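Long-range contacts in RIM-binding protein, isoform F (Drosophila melanogaster, PDB 6Q9M), which couples synaptic vesicle recruitment to release sites at the active zone: residues A[24-29]-A[62-67]; A[41-46]-A[78-83]; A[160-165]-A[198-203]; A[214-219]-A[227-232]. All coordinates share one frame; numbering follows the deposited sequence.

Interactions 1 and 2 are both buried and belong to the same fibronectin type III domain, one in each sheet of its sandwich; their centres lie about 14 Å apart, and the two touch where Trp-28, Ile-26 and Ile-64 pack on Tyr-42, Val-44 and Val-46. Interactions 3 and 4 follow in series along the chain, are surface contacts, and make no contact with each other or with the first two. All four are antiparallel strand pairs, but their side chains differ. Aliphatic groups dominate interaction 1, while an arginine-tyrosine stack marks interaction 2. Interaction 3 adds an outer salt bridge, and interaction 4, a short hairpin, carries mainly polar chains on one face and apolar ones on the other.

Interaction 1: A[24-29]-A[62-67]; sequences VLIGWS and ALIEGV
Val-24, Ile-26, Ala-62 and Ile-64 form a buried antiparallel strand contact within a fibronectin type III β-sandwich, joining strand B (23-29) to strand E (61-65), the edge strand of the three-stranded A-B-E sheet. Four backbone hydrogen bonds tie two pairs, Val-24 with Ile-64 and Ile-26 with Ala-62. The two straightest are Ile-64 N to Val-24 O (2.8 Å) and Ile-26 N to Ala-62 O (2.9 Å). Between them Leu-25 faces Leu-63 as a non-hydrogen-bonded pair, its CB 4.2 Å from Leu-63 CD1 on the outer side of the sheet.

The inner side is aliphatic. Ile-64 holds CG1 anti to its carbonyl carbon (chi1 -41°), and the terminal CD1 beyond it lies between two neighbours of strand B: 3.9 Å from Val-24 CG2 and 3.8 Å from Ile-26 CD1. Both side chains cross that of Ile-64 obliquely. Val-44 and Ile-75 of the opposing sheet cover this layer, so the pair contributes directly to the hydrophobic core. Trp-28, whose ring meets Tyr-42 edge-to-face, turns its own six-membered edge to strand E, where CZ3 lies 3.8 Å from Ala-62 CB, near the indole plane.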
loop_
_atom_site.group_PDB
_atom_site.type_symbol
_atom_site.label_atom_id
_atom_site.label_comp_id
_atom_site.label_asym_id
_atom_site.label_seq_id
_atom_site.Cartn_x
_atom_site.Cartn_y
_atom_site.Cartn_z
ATOM N N VAL A 24 -7.732 27.130 1.265
ATOM C CA VAL A 24 -8.892 26.279 1.541
ATOM C C VAL A 24 -9.132 26.237 3.042
ATOM O O VAL A 24 -8.185 26.272 3.834
ATOM C CB VAL A 24 -8.743 24.840 0.981
ATOM C CG1 VAL A 24 -8.779 24.814 -0.533
ATOM C CG2 VAL A 24 -7.484 24.169 1.525
ATOM N N LEU A 25 -10.404 26.148 3.424
ATOM C CA LEU A 25 -10.813 25.965 4.810
ATOM C C LEU A 25 -11.415 24.572 4.982
ATOM O O LEU A 25 -12.345 24.202 4.259
ATOM C CB LEU A 25 -11.814 27.046 5.199
ATOM C CG LEU A 25 -12.417 27.015 6.592
ATOM C CD1 LEU A 25 -11.388 27.419 7.633
ATOM C CD2 LEU A 25 -13.629 27.922 6.653
ATOM N N ILE A 26 -10.866 23.797 5.919
ATOM C CA ILE A 26 -11.276 22.420 6.153
ATOM C C ILE A 26 -11.692 22.244 7.604
ATOM O O ILE A 26 -11.326 23.023 8.490
ATOM C CB ILE A 26 -10.179 21.387 5.829
ATOM C CG1 ILE A 26 -9.072 21.483 6.881
ATOM C CG2 ILE A 26 -9.674 21.531 4.401
ATOM C CD1 ILE A 26 -7.939 20.509 6.647
ATOM N N GLY A 27 -12.456 21.176 7.832
ATOM C CA GLY A 27 -12.829 20.773 9.170
ATOM C C GLY A 27 -12.751 19.265 9.285
ATOM O O GLY A 27 -12.730 18.549 8.281
ATOM N N TRP A 28 -12.675 18.789 10.531
ATOM C CA TRP A 28 -12.620 17.356 10.804
ATOM C C TRP A 28 -13.153 17.101 12.211
ATOM O O TRP A 28 -13.525 18.028 12.944
ATOM C CB TRP A 28 -11.202 16.790 10.607
ATOM C CG TRP A 28 -10.137 17.342 11.531
ATOM C CD1 TRP A 28 -9.744 16.821 12.741
ATOM C CD2 TRP A 28 -9.320 18.504 11.311
ATOM N NE1 TRP A 28 -8.738 17.588 13.283
ATOM C CE2 TRP A 28 -8.466 18.633 12.436
ATOM C CE3 TRP A 28 -9.252 19.466 10.295
ATOM C CZ2 TRP A 28 -7.544 19.692 12.571
ATOM C CZ3 TRP A 28 -8.322 20.516 10.424
ATOM C CH2 TRP A 28 -7.488 20.618 11.559
ATOM N N SER A 29 -13.206 15.822 12.579
ATOM C CA SER A 29 -13.682 15.375 13.879
ATOM C C SER A 29 -12.586 14.587 14.584
ATOM O O SER A 29 -11.766 13.935 13.927
ATOM C CB SER A 29 -14.931 14.498 13.740
ATOM O OG SER A 29 -15.926 15.155 12.981
ATOM N N ALA A 62 -9.191 24.355 10.065
ATOM C CA ALA A 62 -7.921 24.929 9.647
ATOM C C ALA A 62 -8.090 25.678 8.335
ATOM O O ALA A 62 -8.853 25.261 7.461
ATOM C CB ALA A 62 -6.840 23.853 9.499
ATOM N N LEU A 63 -7.352 26.777 8.213
ATOM C CA LEU A 63 -7.245 27.561 6.990
ATOM C C LEU A 63 -5.850 27.315 6.427
ATOM O O LEU A 63 -4.849 27.665 7.059
ATOM C CB LEU A 63 -7.481 29.046 7.272
ATOM C CG LEU A 63 -7.422 30.004 6.079
ATOM C CD1 LEU A 63 -8.641 29.814 5.167
ATOM C CD2 LEU A 63 -7.303 31.458 6.538
ATOM N N ILE A 64 -5.774 26.678 5.268
ATOM C CA ILE A 64 -4.496 26.340 4.657
ATOM C C ILE A 64 -4.194 27.326 3.537
ATOM O O ILE A 64 -4.928 27.399 2.541
ATOM C CB ILE A 64 -4.486 24.902 4.129
ATOM C CG1 ILE A 64 -5.176 23.976 5.124
ATOM C CG2 ILE A 64 -3.053 24.471 3.870
ATOM C CD1 ILE A 64 -5.519 22.609 4.528
ATOM N N GLU A 65 -3.100 28.059 3.690
ATOM C CA GLU A 65 -2.638 28.988 2.675
ATOM C C GLU A 65 -1.753 28.276 1.656
ATOM O O GLU A 65 -1.379 27.112 1.819
ATOM C CB GLU A 65 -1.884 30.140 3.329
ATOM C CG GLU A 65 -2.741 30.932 4.288
ATOM C CD GLU A 65 -3.701 31.850 3.561
ATOM O OE1 GLU A 65 -4.578 32.437 4.231
ATOM O OE2 GLU A 65 -3.575 31.982 2.318
ATOM N N GLY A 66 -1.438 28.992 0.576
ATOM C CA GLY A 66 -0.623 28.460 -0.501
ATOM C C GLY A 66 -1.162 27.169 -1.085
ATOM O O GLY A 66 -0.432 26.174 -1.161
ATOM N N VAL A 67 -2.436 27.144 -1.477
ATOM C CA VAL A 67 -3.032 25.975 -2.126
ATOM C C VAL A 67 -3.748 26.468 -3.376
ATOM O O VAL A 67 -4.870 26.987 -3.294
ATOM C CB VAL A 67 -3.993 25.218 -1.206
ATOM C CG1 VAL A 67 -4.437 23.915 -1.861
ATOM C CG2 VAL A 67 -3.334 24.947 0.121
#

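Interaction 2: A[41-46]-A[78-83]; sequences SYHVYV and RSVTQN
The guanidinium of Arg-78 lies flat on the ring of Tyr-45, with the planes only 16° apart and the two side chains running at about a right angle. Arg-78 CZ is 3.9 Å from the ring centroid, a cation-pi contact, and NE comes to 3.2 Å from Tyr-45 CE1. Asp-89 forms a salt bridge with the same NE, so the charge is probably balanced by the carboxylate as well as by the aromatic face. An alanine in place of Arg-78 would probably leave Asp-89 without this countercharge and that face of the Tyr-45 ring without its cation.

Tyr-45 and Arg-78 belong to neighbouring strands C (39-46) and F (73-81) of the four-stranded sheet in a fibronectin type III sandwich. Backbone hydrogen bonds join Ser-41 with Val-80 and His-43 with Arg-78, two antiparallel hydrogen-bonded pairs. On the face shared with Arg-78, Val-80 places CG2 anti to its carbonyl carbon, over one face of the imidazole of His-43: the methyl is 3.4 Å from the ring centroid and 8° off the normal, a CH-pi contact over the centre. Ser-41 OG lies 3.6 Å from Val-80 CB. On the other face Tyr-42 pairs with Ser-79, whose OG is hydrogen-bonded to Pro-9 O.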
loop_
_atom_site.group_PDB
_atom_site.type_symbol
_atom_site.label_atom_id
_atom_site.label_comp_id
_atom_site.label_asym_id
_atom_site.label_seq_id
_atom_site.Cartn_x
_atom_site.Cartn_y
_atom_site.Cartn_z
ATOM N N SER A 41 -2.060 16.240 19.104
ATOM C CA SER A 41 -2.210 17.348 18.170
ATOM C C SER A 41 -2.493 16.768 16.792
ATOM O O SER A 41 -2.411 15.558 16.575
ATOM C CB SER A 41 -0.972 18.266 18.160
ATOM O OG SER A 41 0.171 17.631 17.609
ATOM N N TYR A 42 -2.811 17.654 15.858
ATOM C CA TYR A 42 -3.098 17.277 14.488
ATOM C C TYR A 42 -2.077 17.901 13.542
ATOM O O TYR A 42 -1.588 19.013 13.768
ATOM C CB TYR A 42 -4.503 17.722 14.065
ATOM C CG TYR A 42 -5.629 17.174 14.887
ATOM C CD1 TYR A 42 -6.094 17.844 16.018
ATOM C CD2 TYR A 42 -6.247 15.992 14.530
ATOM C CE1 TYR A 42 -7.143 17.332 16.773
ATOM C CE2 TYR A 42 -7.297 15.482 15.265
ATOM C CZ TYR A 42 -7.740 16.149 16.387
ATOM O OH TYR A 42 -8.776 15.603 17.113
ATOM N N HIS A 43 -1.772 17.167 12.475
ATOM C CA HIS A 43 -0.869 17.597 11.417
ATOM C C HIS A 43 -1.661 17.626 10.118
ATOM O O HIS A 43 -2.214 16.599 9.703
ATOM C CB HIS A 43 0.318 16.648 11.277
ATOM C CG HIS A 43 1.408 16.872 12.270
ATOM N ND1 HIS A 43 1.365 17.874 13.212
ATOM C CD2 HIS A 43 2.579 16.221 12.467
ATOM C CE1 HIS A 43 2.467 17.839 13.945
ATOM N NE2 HIS A 43 3.218 16.842 13.515
ATOM N N VAL A 44 -1.725 18.793 9.480
ATOM C CA VAL A 44 -2.440 18.948 8.219
ATOM C C VAL A 44 -1.427 18.956 7.090
ATOM O O VAL A 44 -0.472 19.743 7.109
ATOM C CB VAL A 44 -3.285 20.226 8.212
ATOM C CG1 VAL A 44 -4.140 20.263 6.962
ATOM C CG2 VAL A 44 -4.152 20.264 9.459
ATOM N N TYR A 45 -1.622 18.069 6.119
ATOM C CA TYR A 45 -0.740 17.940 4.967
ATOM C C TYR A 45 -1.473 18.299 3.685
ATOM O O TYR A 45 -2.678 18.059 3.551
ATOM C CB TYR A 45 -0.197 16.527 4.833
ATOM C CG TYR A 45 0.708 16.115 5.966
ATOM C CD1 TYR A 45 0.178 15.717 7.185
ATOM C CD2 TYR A 45 2.086 16.128 5.818
ATOM C CE1 TYR A 45 0.990 15.344 8.221
ATOM C CE2 TYR A 45 2.905 15.753 6.859
ATOM C CZ TYR A 45 2.348 15.359 8.058
ATOM O OH TYR A 45 3.147 14.977 9.111
ATOM N N VAL A 46 -0.725 18.856 2.734
ATOM C CA VAL A 46 -1.211 19.081 1.378
ATOM C C VAL A 46 -0.165 18.515 0.427
ATOM O O VAL A 46 1.005 18.917 0.475
ATOM C CB VAL A 46 -1.469 20.577 1.101
ATOM C CG1 VAL A 46 -1.867 20.803 -0.339
ATOM C CG2 VAL A 46 -2.561 21.110 2.025
ATOM N N ARG A 78 -3.369 14.039 10.189
ATOM C CA ARG A 78 -2.759 12.991 10.986
ATOM C C ARG A 78 -2.890 13.317 12.458
ATOM O O ARG A 78 -2.645 14.458 12.874
ATOM C CB ARG A 78 -1.281 12.831 10.645
ATOM C CG ARG A 78 -1.020 12.349 9.242
ATOM C CD ARG A 78 0.408 11.875 9.090
ATOM N NE ARG A 78 0.883 12.178 7.750
ATOM C CZ ARG A 78 2.107 11.926 7.305
ATOM N NH1 ARG A 78 3.000 11.348 8.102
ATOM N NH2 ARG A 78 2.426 12.253 6.057
ATOM N N SER A 79 -3.272 12.305 13.235
ATOM C CA SER A 79 -3.230 12.387 14.683
ATOM C C SER A 79 -1.789 12.270 15.141
ATOM O O SER A 79 -1.040 11.428 14.650
ATOM C CB SER A 79 -4.050 11.255 15.307
ATOM O OG SER A 79 -5.441 11.445 15.138
ATOM N N VAL A 80 -1.407 13.084 16.115
ATOM C CA VAL A 80 -0.075 13.019 16.700
ATOM C C VAL A 80 -0.235 12.740 18.184
ATOM O O VAL A 80 -1.044 13.393 18.854
ATOM C CB VAL A 80 0.726 14.311 16.469
ATOM C CG1 VAL A 80 2.135 14.144 16.996
ATOM C CG2 VAL A 80 0.761 14.658 14.982
ATOM N N THR A 81 0.485 11.733 18.677
ATOM C CA THR A 81 0.475 11.397 20.090
ATOM C C THR A 81 1.583 12.182 20.796
ATOM O O THR A 81 2.374 12.885 20.165
ATOM C CB THR A 81 0.641 9.892 20.284
ATOM O OG1 THR A 81 1.968 9.518 19.910
ATOM C CG2 THR A 81 -0.348 9.121 19.416
ATOM N N GLN A 82 1.681 12.033 22.121
ATOM C CA GLN A 82 2.765 12.703 22.829
ATOM C C GLN A 82 4.123 12.128 22.448
ATOM O O GLN A 82 5.088 12.884 22.287
ATOM C CB GLN A 82 2.561 12.623 24.344
ATOM C CG GLN A 82 3.565 13.471 25.122
ATOM C CD GLN A 82 3.201 13.628 26.585
ATOM O OE1 GLN A 82 2.495 12.795 27.150
ATOM N NE2 GLN A 82 3.679 14.706 27.205
ATOM N N ASN A 83 4.231 10.799 22.310
ATOM C CA ASN A 83 5.495 10.227 21.846
ATOM C C ASN A 83 5.820 10.600 20.400
ATOM O O ASN A 83 6.854 10.161 19.888
ATOM C CB ASN A 83 5.530 8.702 22.037
ATOM C CG ASN A 83 4.215 8.023 21.700
ATOM O OD1 ASN A 83 3.559 8.370 20.719
ATOM N ND2 ASN A 83 3.839 7.033 22.501
#

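Interaction 3: A[160-165]-A[198-203]; sequences QYRVTV and YADFRT
Tyr-161 with Phe-201 and Val-163 with Ala-199 are the hydrogen-bonded pairs of two antiparallel strands running at 161°, each pair closed by two N-H to O=C bonds. The shortest of the four, 2.8 Å, runs from Tyr-161 N to Phe-201 O. On one face Arg-162 grips Asp-200 side-on in a bidentate salt bridge. Arg-162 NE reaches Asp-200 OD1 at 2.7 Å and Arg-162 NH2 reaches Asp-200 OD2 at 2.9 Å, each oxygen using its syn lone pair, with the guanidinium and carboxylate nearly coplanar. In Arg-162 chi3 (-74°) turns NE aside; the guanidinium, inclined 41° to the ring of Tyr-198, lies over its face, with Arg-162 CZ 4.0 Å from the centroid of the Tyr-198 ring in a cation-pi contact. The carboxylate at its edge probably fixes the rotation of the group and offsets its charge on this exposed surface.

The other face is apolar. Phe-201 receives Tyr-161 CB over its ring and Val-163 CG1 at its edge, the latter 3.9 Å from Phe-201 CE1. An alanine in place of Phe-201 would probably open a gap beside Val-163 and leave Ala-110, Ala-118 and Ile-113 without the ring that packs on them. Thr-203 CG2 meets the edge of Tyr-161 at CE2 (3.7 Å), while Tyr-161 OH is hydrogen-bonded to Ala-156 N. Strands 160-167 and 198-202 correspond to the F-G pair of a fibronectin type III fold, with 198-202 at the sheet edge.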
loop_
_atom_site.group_PDB
_atom_site.type_symbol
_atom_site.label_atom_id
_atom_site.label_comp_id
_atom_site.label_asym_id
_atom_site.label_seq_id
_atom_site.Cartn_x
_atom_site.Cartn_y
_atom_site.Cartn_z
ATOM N N GLN A 160 -3.386 -17.238 -8.871
ATOM C CA GLN A 160 -3.338 -15.834 -9.230
ATOM C C GLN A 160 -4.651 -15.156 -8.893
ATOM O O GLN A 160 -5.726 -15.685 -9.176
ATOM C CB GLN A 160 -3.051 -15.660 -10.715
ATOM C CG GLN A 160 -1.585 -15.560 -11.013
ATOM C CD GLN A 160 -1.218 -16.360 -12.224
ATOM O OE1 GLN A 160 -2.073 -16.998 -12.838
ATOM N NE2 GLN A 160 0.055 -16.343 -12.579
ATOM N N TYR A 161 -4.552 -13.953 -8.332
ATOM C CA TYR A 161 -5.719 -13.200 -7.921
ATOM C C TYR A 161 -5.570 -11.755 -8.372
ATOM O O TYR A 161 -4.473 -11.185 -8.331
ATOM C CB TYR A 161 -5.910 -13.274 -6.413
ATOM C CG TYR A 161 -6.340 -14.638 -5.943
ATOM C CD1 TYR A 161 -7.639 -15.096 -6.175
ATOM C CD2 TYR A 161 -5.448 -15.485 -5.287
ATOM C CE1 TYR A 161 -8.042 -16.337 -5.737
ATOM C CE2 TYR A 161 -5.844 -16.748 -4.858
ATOM C CZ TYR A 161 -7.145 -17.167 -5.090
ATOM O OH TYR A 161 -7.557 -18.406 -4.661
ATOM N N ARG A 162 -6.681 -11.185 -8.828
ATOM C CA ARG A 162 -6.797 -9.762 -9.098
ATOM C C ARG A 162 -7.797 -9.181 -8.113
ATOM O O ARG A 162 -8.971 -9.572 -8.113
ATOM C CB ARG A 162 -7.246 -9.516 -10.531
ATOM C CG ARG A 162 -7.556 -8.057 -10.826
ATOM C CD ARG A 162 -7.580 -7.820 -12.328
ATOM N NE ARG A 162 -6.236 -7.810 -12.897
ATOM C CZ ARG A 162 -5.995 -7.630 -14.190
ATOM N NH1 ARG A 162 -7.021 -7.449 -15.015
ATOM N NH2 ARG A 162 -4.743 -7.634 -14.664
ATOM N N VAL A 163 -7.357 -8.226 -7.302
ATOM C CA VAL A 163 -8.242 -7.618 -6.317
ATOM C C VAL A 163 -8.369 -6.139 -6.640
ATOM O O VAL A 163 -7.371 -5.486 -6.975
ATOM C CB VAL A 163 -7.742 -7.876 -4.874
ATOM C CG1 VAL A 163 -6.298 -7.611 -4.766
ATOM C CG2 VAL A 163 -8.541 -7.030 -3.865
ATOM N N THR A 164 -9.604 -5.641 -6.593
ATOM C CA THR A 164 -9.941 -4.244 -6.841
ATOM C C THR A 164 -10.609 -3.658 -5.603
ATOM O O THR A 164 -11.156 -4.384 -4.768
ATOM C CB THR A 164 -10.883 -4.095 -8.033
ATOM O OG1 THR A 164 -12.166 -4.606 -7.663
ATOM C CG2 THR A 164 -10.379 -4.890 -9.223
ATOM N N VAL A 165 -10.581 -2.332 -5.503
ATOM C CA VAL A 165 -11.219 -1.606 -4.412
ATOM C C VAL A 165 -11.998 -0.436 -4.997
ATOM O O VAL A 165 -11.484 0.296 -5.847
ATOM C CB VAL A 165 -10.193 -1.112 -3.379
ATOM C CG1 VAL A 165 -10.904 -0.350 -2.253
ATOM C CG2 VAL A 165 -9.397 -2.280 -2.817
ATOM N N TYR A 198 -6.472 -1.734 -9.172
ATOM C CA TYR A 198 -6.383 -3.167 -8.918
ATOM C C TYR A 198 -4.941 -3.580 -8.651
ATOM O O TYR A 198 -3.992 -2.874 -9.003
ATOM C CB TYR A 198 -6.954 -3.979 -10.091
ATOM C CG TYR A 198 -6.062 -4.055 -11.326
ATOM C CD1 TYR A 198 -5.036 -4.994 -11.423
ATOM C CD2 TYR A 198 -6.281 -3.217 -12.413
ATOM C CE1 TYR A 198 -4.234 -5.074 -12.565
ATOM C CE2 TYR A 198 -5.486 -3.287 -13.557
ATOM C CZ TYR A 198 -4.465 -4.214 -13.629
ATOM O OH TYR A 198 -3.676 -4.274 -14.765
ATOM N N ALA A 199 -4.792 -4.770 -8.071
ATOM C CA ALA A 199 -3.484 -5.365 -7.849
ATOM C C ALA A 199 -3.526 -6.837 -8.228
ATOM O O ALA A 199 -4.503 -7.534 -7.942
ATOM C CB ALA A 199 -3.046 -5.219 -6.384
ATOM N N ASP A 200 -2.468 -7.303 -8.878
ATOM C CA ASP A 200 -2.303 -8.708 -9.213
ATOM C C ASP A 200 -1.254 -9.316 -8.293
ATOM O O ASP A 200 -0.196 -8.720 -8.076
ATOM C CB ASP A 200 -1.873 -8.888 -10.675
ATOM C CG ASP A 200 -2.977 -8.521 -11.666
ATOM O OD1 ASP A 200 -4.184 -8.707 -11.340
ATOM O OD2 ASP A 200 -2.635 -8.044 -12.775
ATOM N N PHE A 201 -1.546 -10.503 -7.763
ATOM C CA PHE A 201 -0.593 -11.226 -6.930
ATOM C C PHE A 201 -0.908 -12.712 -7.016
ATOM O O PHE A 201 -1.946 -13.114 -7.548
ATOM C CB PHE A 201 -0.629 -10.732 -5.472
ATOM C CG PHE A 201 -1.846 -11.179 -4.697
ATOM C CD1 PHE A 201 -3.016 -10.424 -4.715
ATOM C CD2 PHE A 201 -1.814 -12.340 -3.933
ATOM C CE1 PHE A 201 -4.140 -10.827 -4.001
ATOM C CE2 PHE A 201 -2.943 -12.761 -3.208
ATOM C CZ PHE A 201 -4.108 -12.006 -3.250
ATOM N N ARG A 202 0.006 -13.533 -6.494
ATOM C CA ARG A 202 -0.155 -14.983 -6.464
ATOM C C ARG A 202 -0.003 -15.493 -5.039
ATOM O O ARG A 202 0.862 -15.016 -4.298
ATOM C CB ARG A 202 0.873 -15.690 -7.351
ATOM C CG ARG A 202 0.687 -17.212 -7.332
ATOM C CD ARG A 202 1.771 -17.999 -8.067
ATOM N NE ARG A 202 2.317 -17.320 -9.234
ATOM C CZ ARG A 202 2.032 -17.661 -10.485
ATOM N NH1 ARG A 202 1.199 -18.665 -10.714
ATOM N NH2 ARG A 202 2.577 -17.003 -11.501
ATOM N N THR A 203 -0.829 -16.462 -4.645
ATOM C CA THR A 203 -0.640 -17.006 -3.308
ATOM C C THR A 203 0.603 -17.896 -3.266
ATOM O O THR A 203 1.133 -18.317 -4.295
ATOM C CB THR A 203 -1.881 -17.765 -2.836
ATOM O OG1 THR A 203 -2.365 -18.653 -3.865
ATOM C CG2 THR A 203 -2.968 -16.772 -2.456
#

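Interaction 4: A[214-219]-A[227-232]; sequences EIQLEA and LVTWQP
Gln-216 and Thr-229 exchange the backbone hydrogen bonds at the middle of this contact, Gln-216 N to Thr-229 O and Thr-229 N to Gln-216 O, both 3.0 Å long. A second such pair lies nearer the turn, between Glu-218 and Leu-227: Glu-218 N approaches Leu-227 O at 3.1 Å, and the return bond runs from Leu-227 N to Glu-218 O, though its very short modelled length is doubtful. CA-H groups supplement these bonds, as where Ile-215 CA points at Thr-229 O (3.3 Å).

Together the strands 215-219 and 225-231 form an antiparallel β-hairpin, consistent with the A-B pair of an immunoglobulin-like sandwich of the fibronectin type III kind, with 215-219 at the sheet edge and 264-268 on the far side of 225-231. The chain turns a corner at Glu-214, where it enters this sheet.

The two faces differ. On one, Gln-216 CB and CG lie beside Thr-229 OG1, the CB of Gln-216 3.9 Å from OG1 of Thr-229, and Glu-218 stands beside Leu-227. The opposite face is apolar: Ile-215 splits its branches, CG1 lying 4.3 Å from Trp-230 CB and CG2 4.3 Å from Val-228 CG2, the valine branch that stands anti to its own backbone N. Leu-217 CD1 adds a similar contact at Val-228 CB. Trp-230 is buried; its ring meets Tyr-245 edge-to-face, and Pro-212 packs on it. At the corner Glu-214 OE1 lies 3.9 Å from Gln-231 CB.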
loop_
_atom_site.group_PDB
_atom_site.type_symbol
_atom_site.label_atom_id
_atom_site.label_comp_id
_atom_site.label_asym_id
_atom_site.label_seq_id
_atom_site.Cartn_x
_atom_site.Cartn_y
_atom_site.Cartn_z
ATOM N N GLU A 214 10.992 -10.637 -8.864
ATOM C CA GLU A 214 11.773 -9.492 -9.327
ATOM C C GLU A 214 13.033 -9.950 -10.057
ATOM O O GLU A 214 14.136 -9.449 -9.837
ATOM C CB GLU A 214 12.110 -8.560 -8.165
ATOM C CG GLU A 214 10.902 -7.830 -7.599
ATOM C CD GLU A 214 11.224 -7.034 -6.345
ATOM O OE1 GLU A 214 12.421 -6.912 -6.001
ATOM O OE2 GLU A 214 10.279 -6.525 -5.703
ATOM N N ILE A 215 12.846 -10.903 -10.964
ATOM C CA ILE A 215 13.941 -11.374 -11.795
ATOM C C ILE A 215 14.262 -10.316 -12.836
ATOM O O ILE A 215 13.370 -9.820 -13.535
ATOM C CB ILE A 215 13.568 -12.701 -12.467
ATOM C CG1 ILE A 215 13.126 -13.725 -11.421
ATOM C CG2 ILE A 215 14.715 -13.176 -13.337
ATOM C CD1 ILE A 215 11.623 -13.844 -11.306
ATOM N N GLN A 216 15.539 -9.965 -12.948
ATOM C CA GLN A 216 15.986 -9.087 -14.017
ATOM C C GLN A 216 17.295 -9.611 -14.577
ATOM O O GLN A 216 17.952 -10.479 -13.994
ATOM C CB GLN A 216 16.170 -7.639 -13.544
ATOM C CG GLN A 216 15.300 -7.249 -12.376
ATOM C CD GLN A 216 15.600 -5.858 -11.876
ATOM O OE1 GLN A 216 16.598 -5.243 -12.262
ATOM N NE2 GLN A 216 14.735 -5.348 -11.008
ATOM N N LEU A 217 17.697 -9.032 -15.700
ATOM C CA LEU A 217 18.880 -9.507 -16.389
ATOM C C LEU A 217 19.535 -8.344 -17.111
ATOM O O LEU A 217 18.845 -7.459 -17.621
ATOM C CB LEU A 217 18.504 -10.612 -17.378
ATOM C CG LEU A 217 19.655 -11.393 -17.993
ATOM C CD1 LEU A 217 19.265 -12.852 -18.076
ATOM C CD2 LEU A 217 20.017 -10.829 -19.361
ATOM N N GLU A 218 20.866 -8.343 -17.126
ATOM C CA GLU A 218 21.639 -7.366 -17.886
ATOM C C GLU A 218 23.028 -7.933 -18.153
ATOM O O GLU A 218 23.443 -8.927 -17.552
ATOM C CB GLU A 218 21.713 -6.026 -17.151
ATOM C CG GLU A 218 22.378 -6.095 -15.787
ATOM C CD GLU A 218 22.478 -4.734 -15.127
ATOM O OE1 GLU A 218 23.486 -4.032 -15.352
ATOM O OE2 GLU A 218 21.541 -4.365 -14.389
ATOM N N ALA A 219 23.740 -7.292 -19.072
ATOM C CA ALA A 219 25.118 -7.671 -19.358
ATOM C C ALA A 219 26.021 -7.385 -18.160
ATOM O O ALA A 219 25.931 -6.326 -17.533
ATOM C CB ALA A 219 25.634 -6.919 -20.586
ATOM N N LEU A 227 24.520 -10.654 -16.030
ATOM C CA LEU A 227 24.204 -10.659 -14.608
ATOM C C LEU A 227 22.698 -10.764 -14.406
ATOM O O LEU A 227 21.958 -9.811 -14.673
ATOM C CB LEU A 227 24.765 -9.416 -13.928
ATOM C CG LEU A 227 24.669 -9.531 -12.408
ATOM C CD1 LEU A 227 25.919 -10.174 -11.853
ATOM C CD2 LEU A 227 24.438 -8.161 -11.792
ATOM N N VAL A 228 22.251 -11.917 -13.924
ATOM C CA VAL A 228 20.858 -12.135 -13.562
ATOM C C VAL A 228 20.732 -11.909 -12.064
ATOM O O VAL A 228 21.596 -12.338 -11.282
ATOM C CB VAL A 228 20.381 -13.546 -13.964
ATOM C CG1 VAL A 228 21.396 -14.594 -13.540
ATOM C CG2 VAL A 228 19.010 -13.849 -13.370
ATOM N N THR A 229 19.679 -11.194 -11.665
ATOM C CA THR A 229 19.413 -10.866 -10.274
ATOM C C THR A 229 17.978 -11.239 -9.943
ATOM O O THR A 229 17.139 -11.404 -10.834
ATOM C CB THR A 229 19.618 -9.378 -9.997
ATOM O OG1 THR A 229 18.584 -8.631 -10.657
ATOM C CG2 THR A 229 20.976 -8.921 -10.512
ATOM N N TRP A 230 17.710 -11.381 -8.646
ATOM C CA TRP A 230 16.383 -11.744 -8.167
ATOM C C TRP A 230 16.282 -11.392 -6.691
ATOM O O TRP A 230 17.292 -11.197 -6.009
ATOM C CB TRP A 230 16.088 -13.229 -8.375
ATOM C CG TRP A 230 17.047 -14.099 -7.651
ATOM C CD1 TRP A 230 16.939 -14.573 -6.366
ATOM C CD2 TRP A 230 18.282 -14.598 -8.155
ATOM N NE1 TRP A 230 18.040 -15.342 -6.051
ATOM C CE2 TRP A 230 18.880 -15.363 -7.135
ATOM C CE3 TRP A 230 18.944 -14.475 -9.379
ATOM C CZ2 TRP A 230 20.099 -15.989 -7.308
ATOM C CZ3 TRP A 230 20.144 -15.101 -9.548
ATOM C CH2 TRP A 230 20.709 -15.847 -8.525
ATOM N N GLN A 231 15.044 -11.304 -6.212
ATOM C CA GLN A 231 14.793 -11.029 -4.802
ATOM C C GLN A 231 14.861 -12.314 -3.986
ATOM O O GLN A 231 14.145 -13.271 -4.298
ATOM C CB GLN A 231 13.432 -10.369 -4.610
ATOM C CG GLN A 231 13.076 -10.100 -3.144
ATOM C CD GLN A 231 11.615 -10.380 -2.816
ATOM O OE1 GLN A 231 10.714 -10.092 -3.609
ATOM N NE2 GLN A 231 11.374 -10.946 -1.639
ATOM N N PRO A 232 15.715 -12.389 -2.967
ATOM C CA PRO A 232 15.744 -13.581 -2.108
ATOM C C PRO A 232 14.373 -13.816 -1.489
ATOM O O PRO A 232 13.584 -12.888 -1.306
ATOM C CB PRO A 232 16.799 -13.236 -1.047
ATOM C CG PRO A 232 17.620 -12.134 -1.660
ATOM C CD PRO A 232 16.674 -11.361 -2.531
#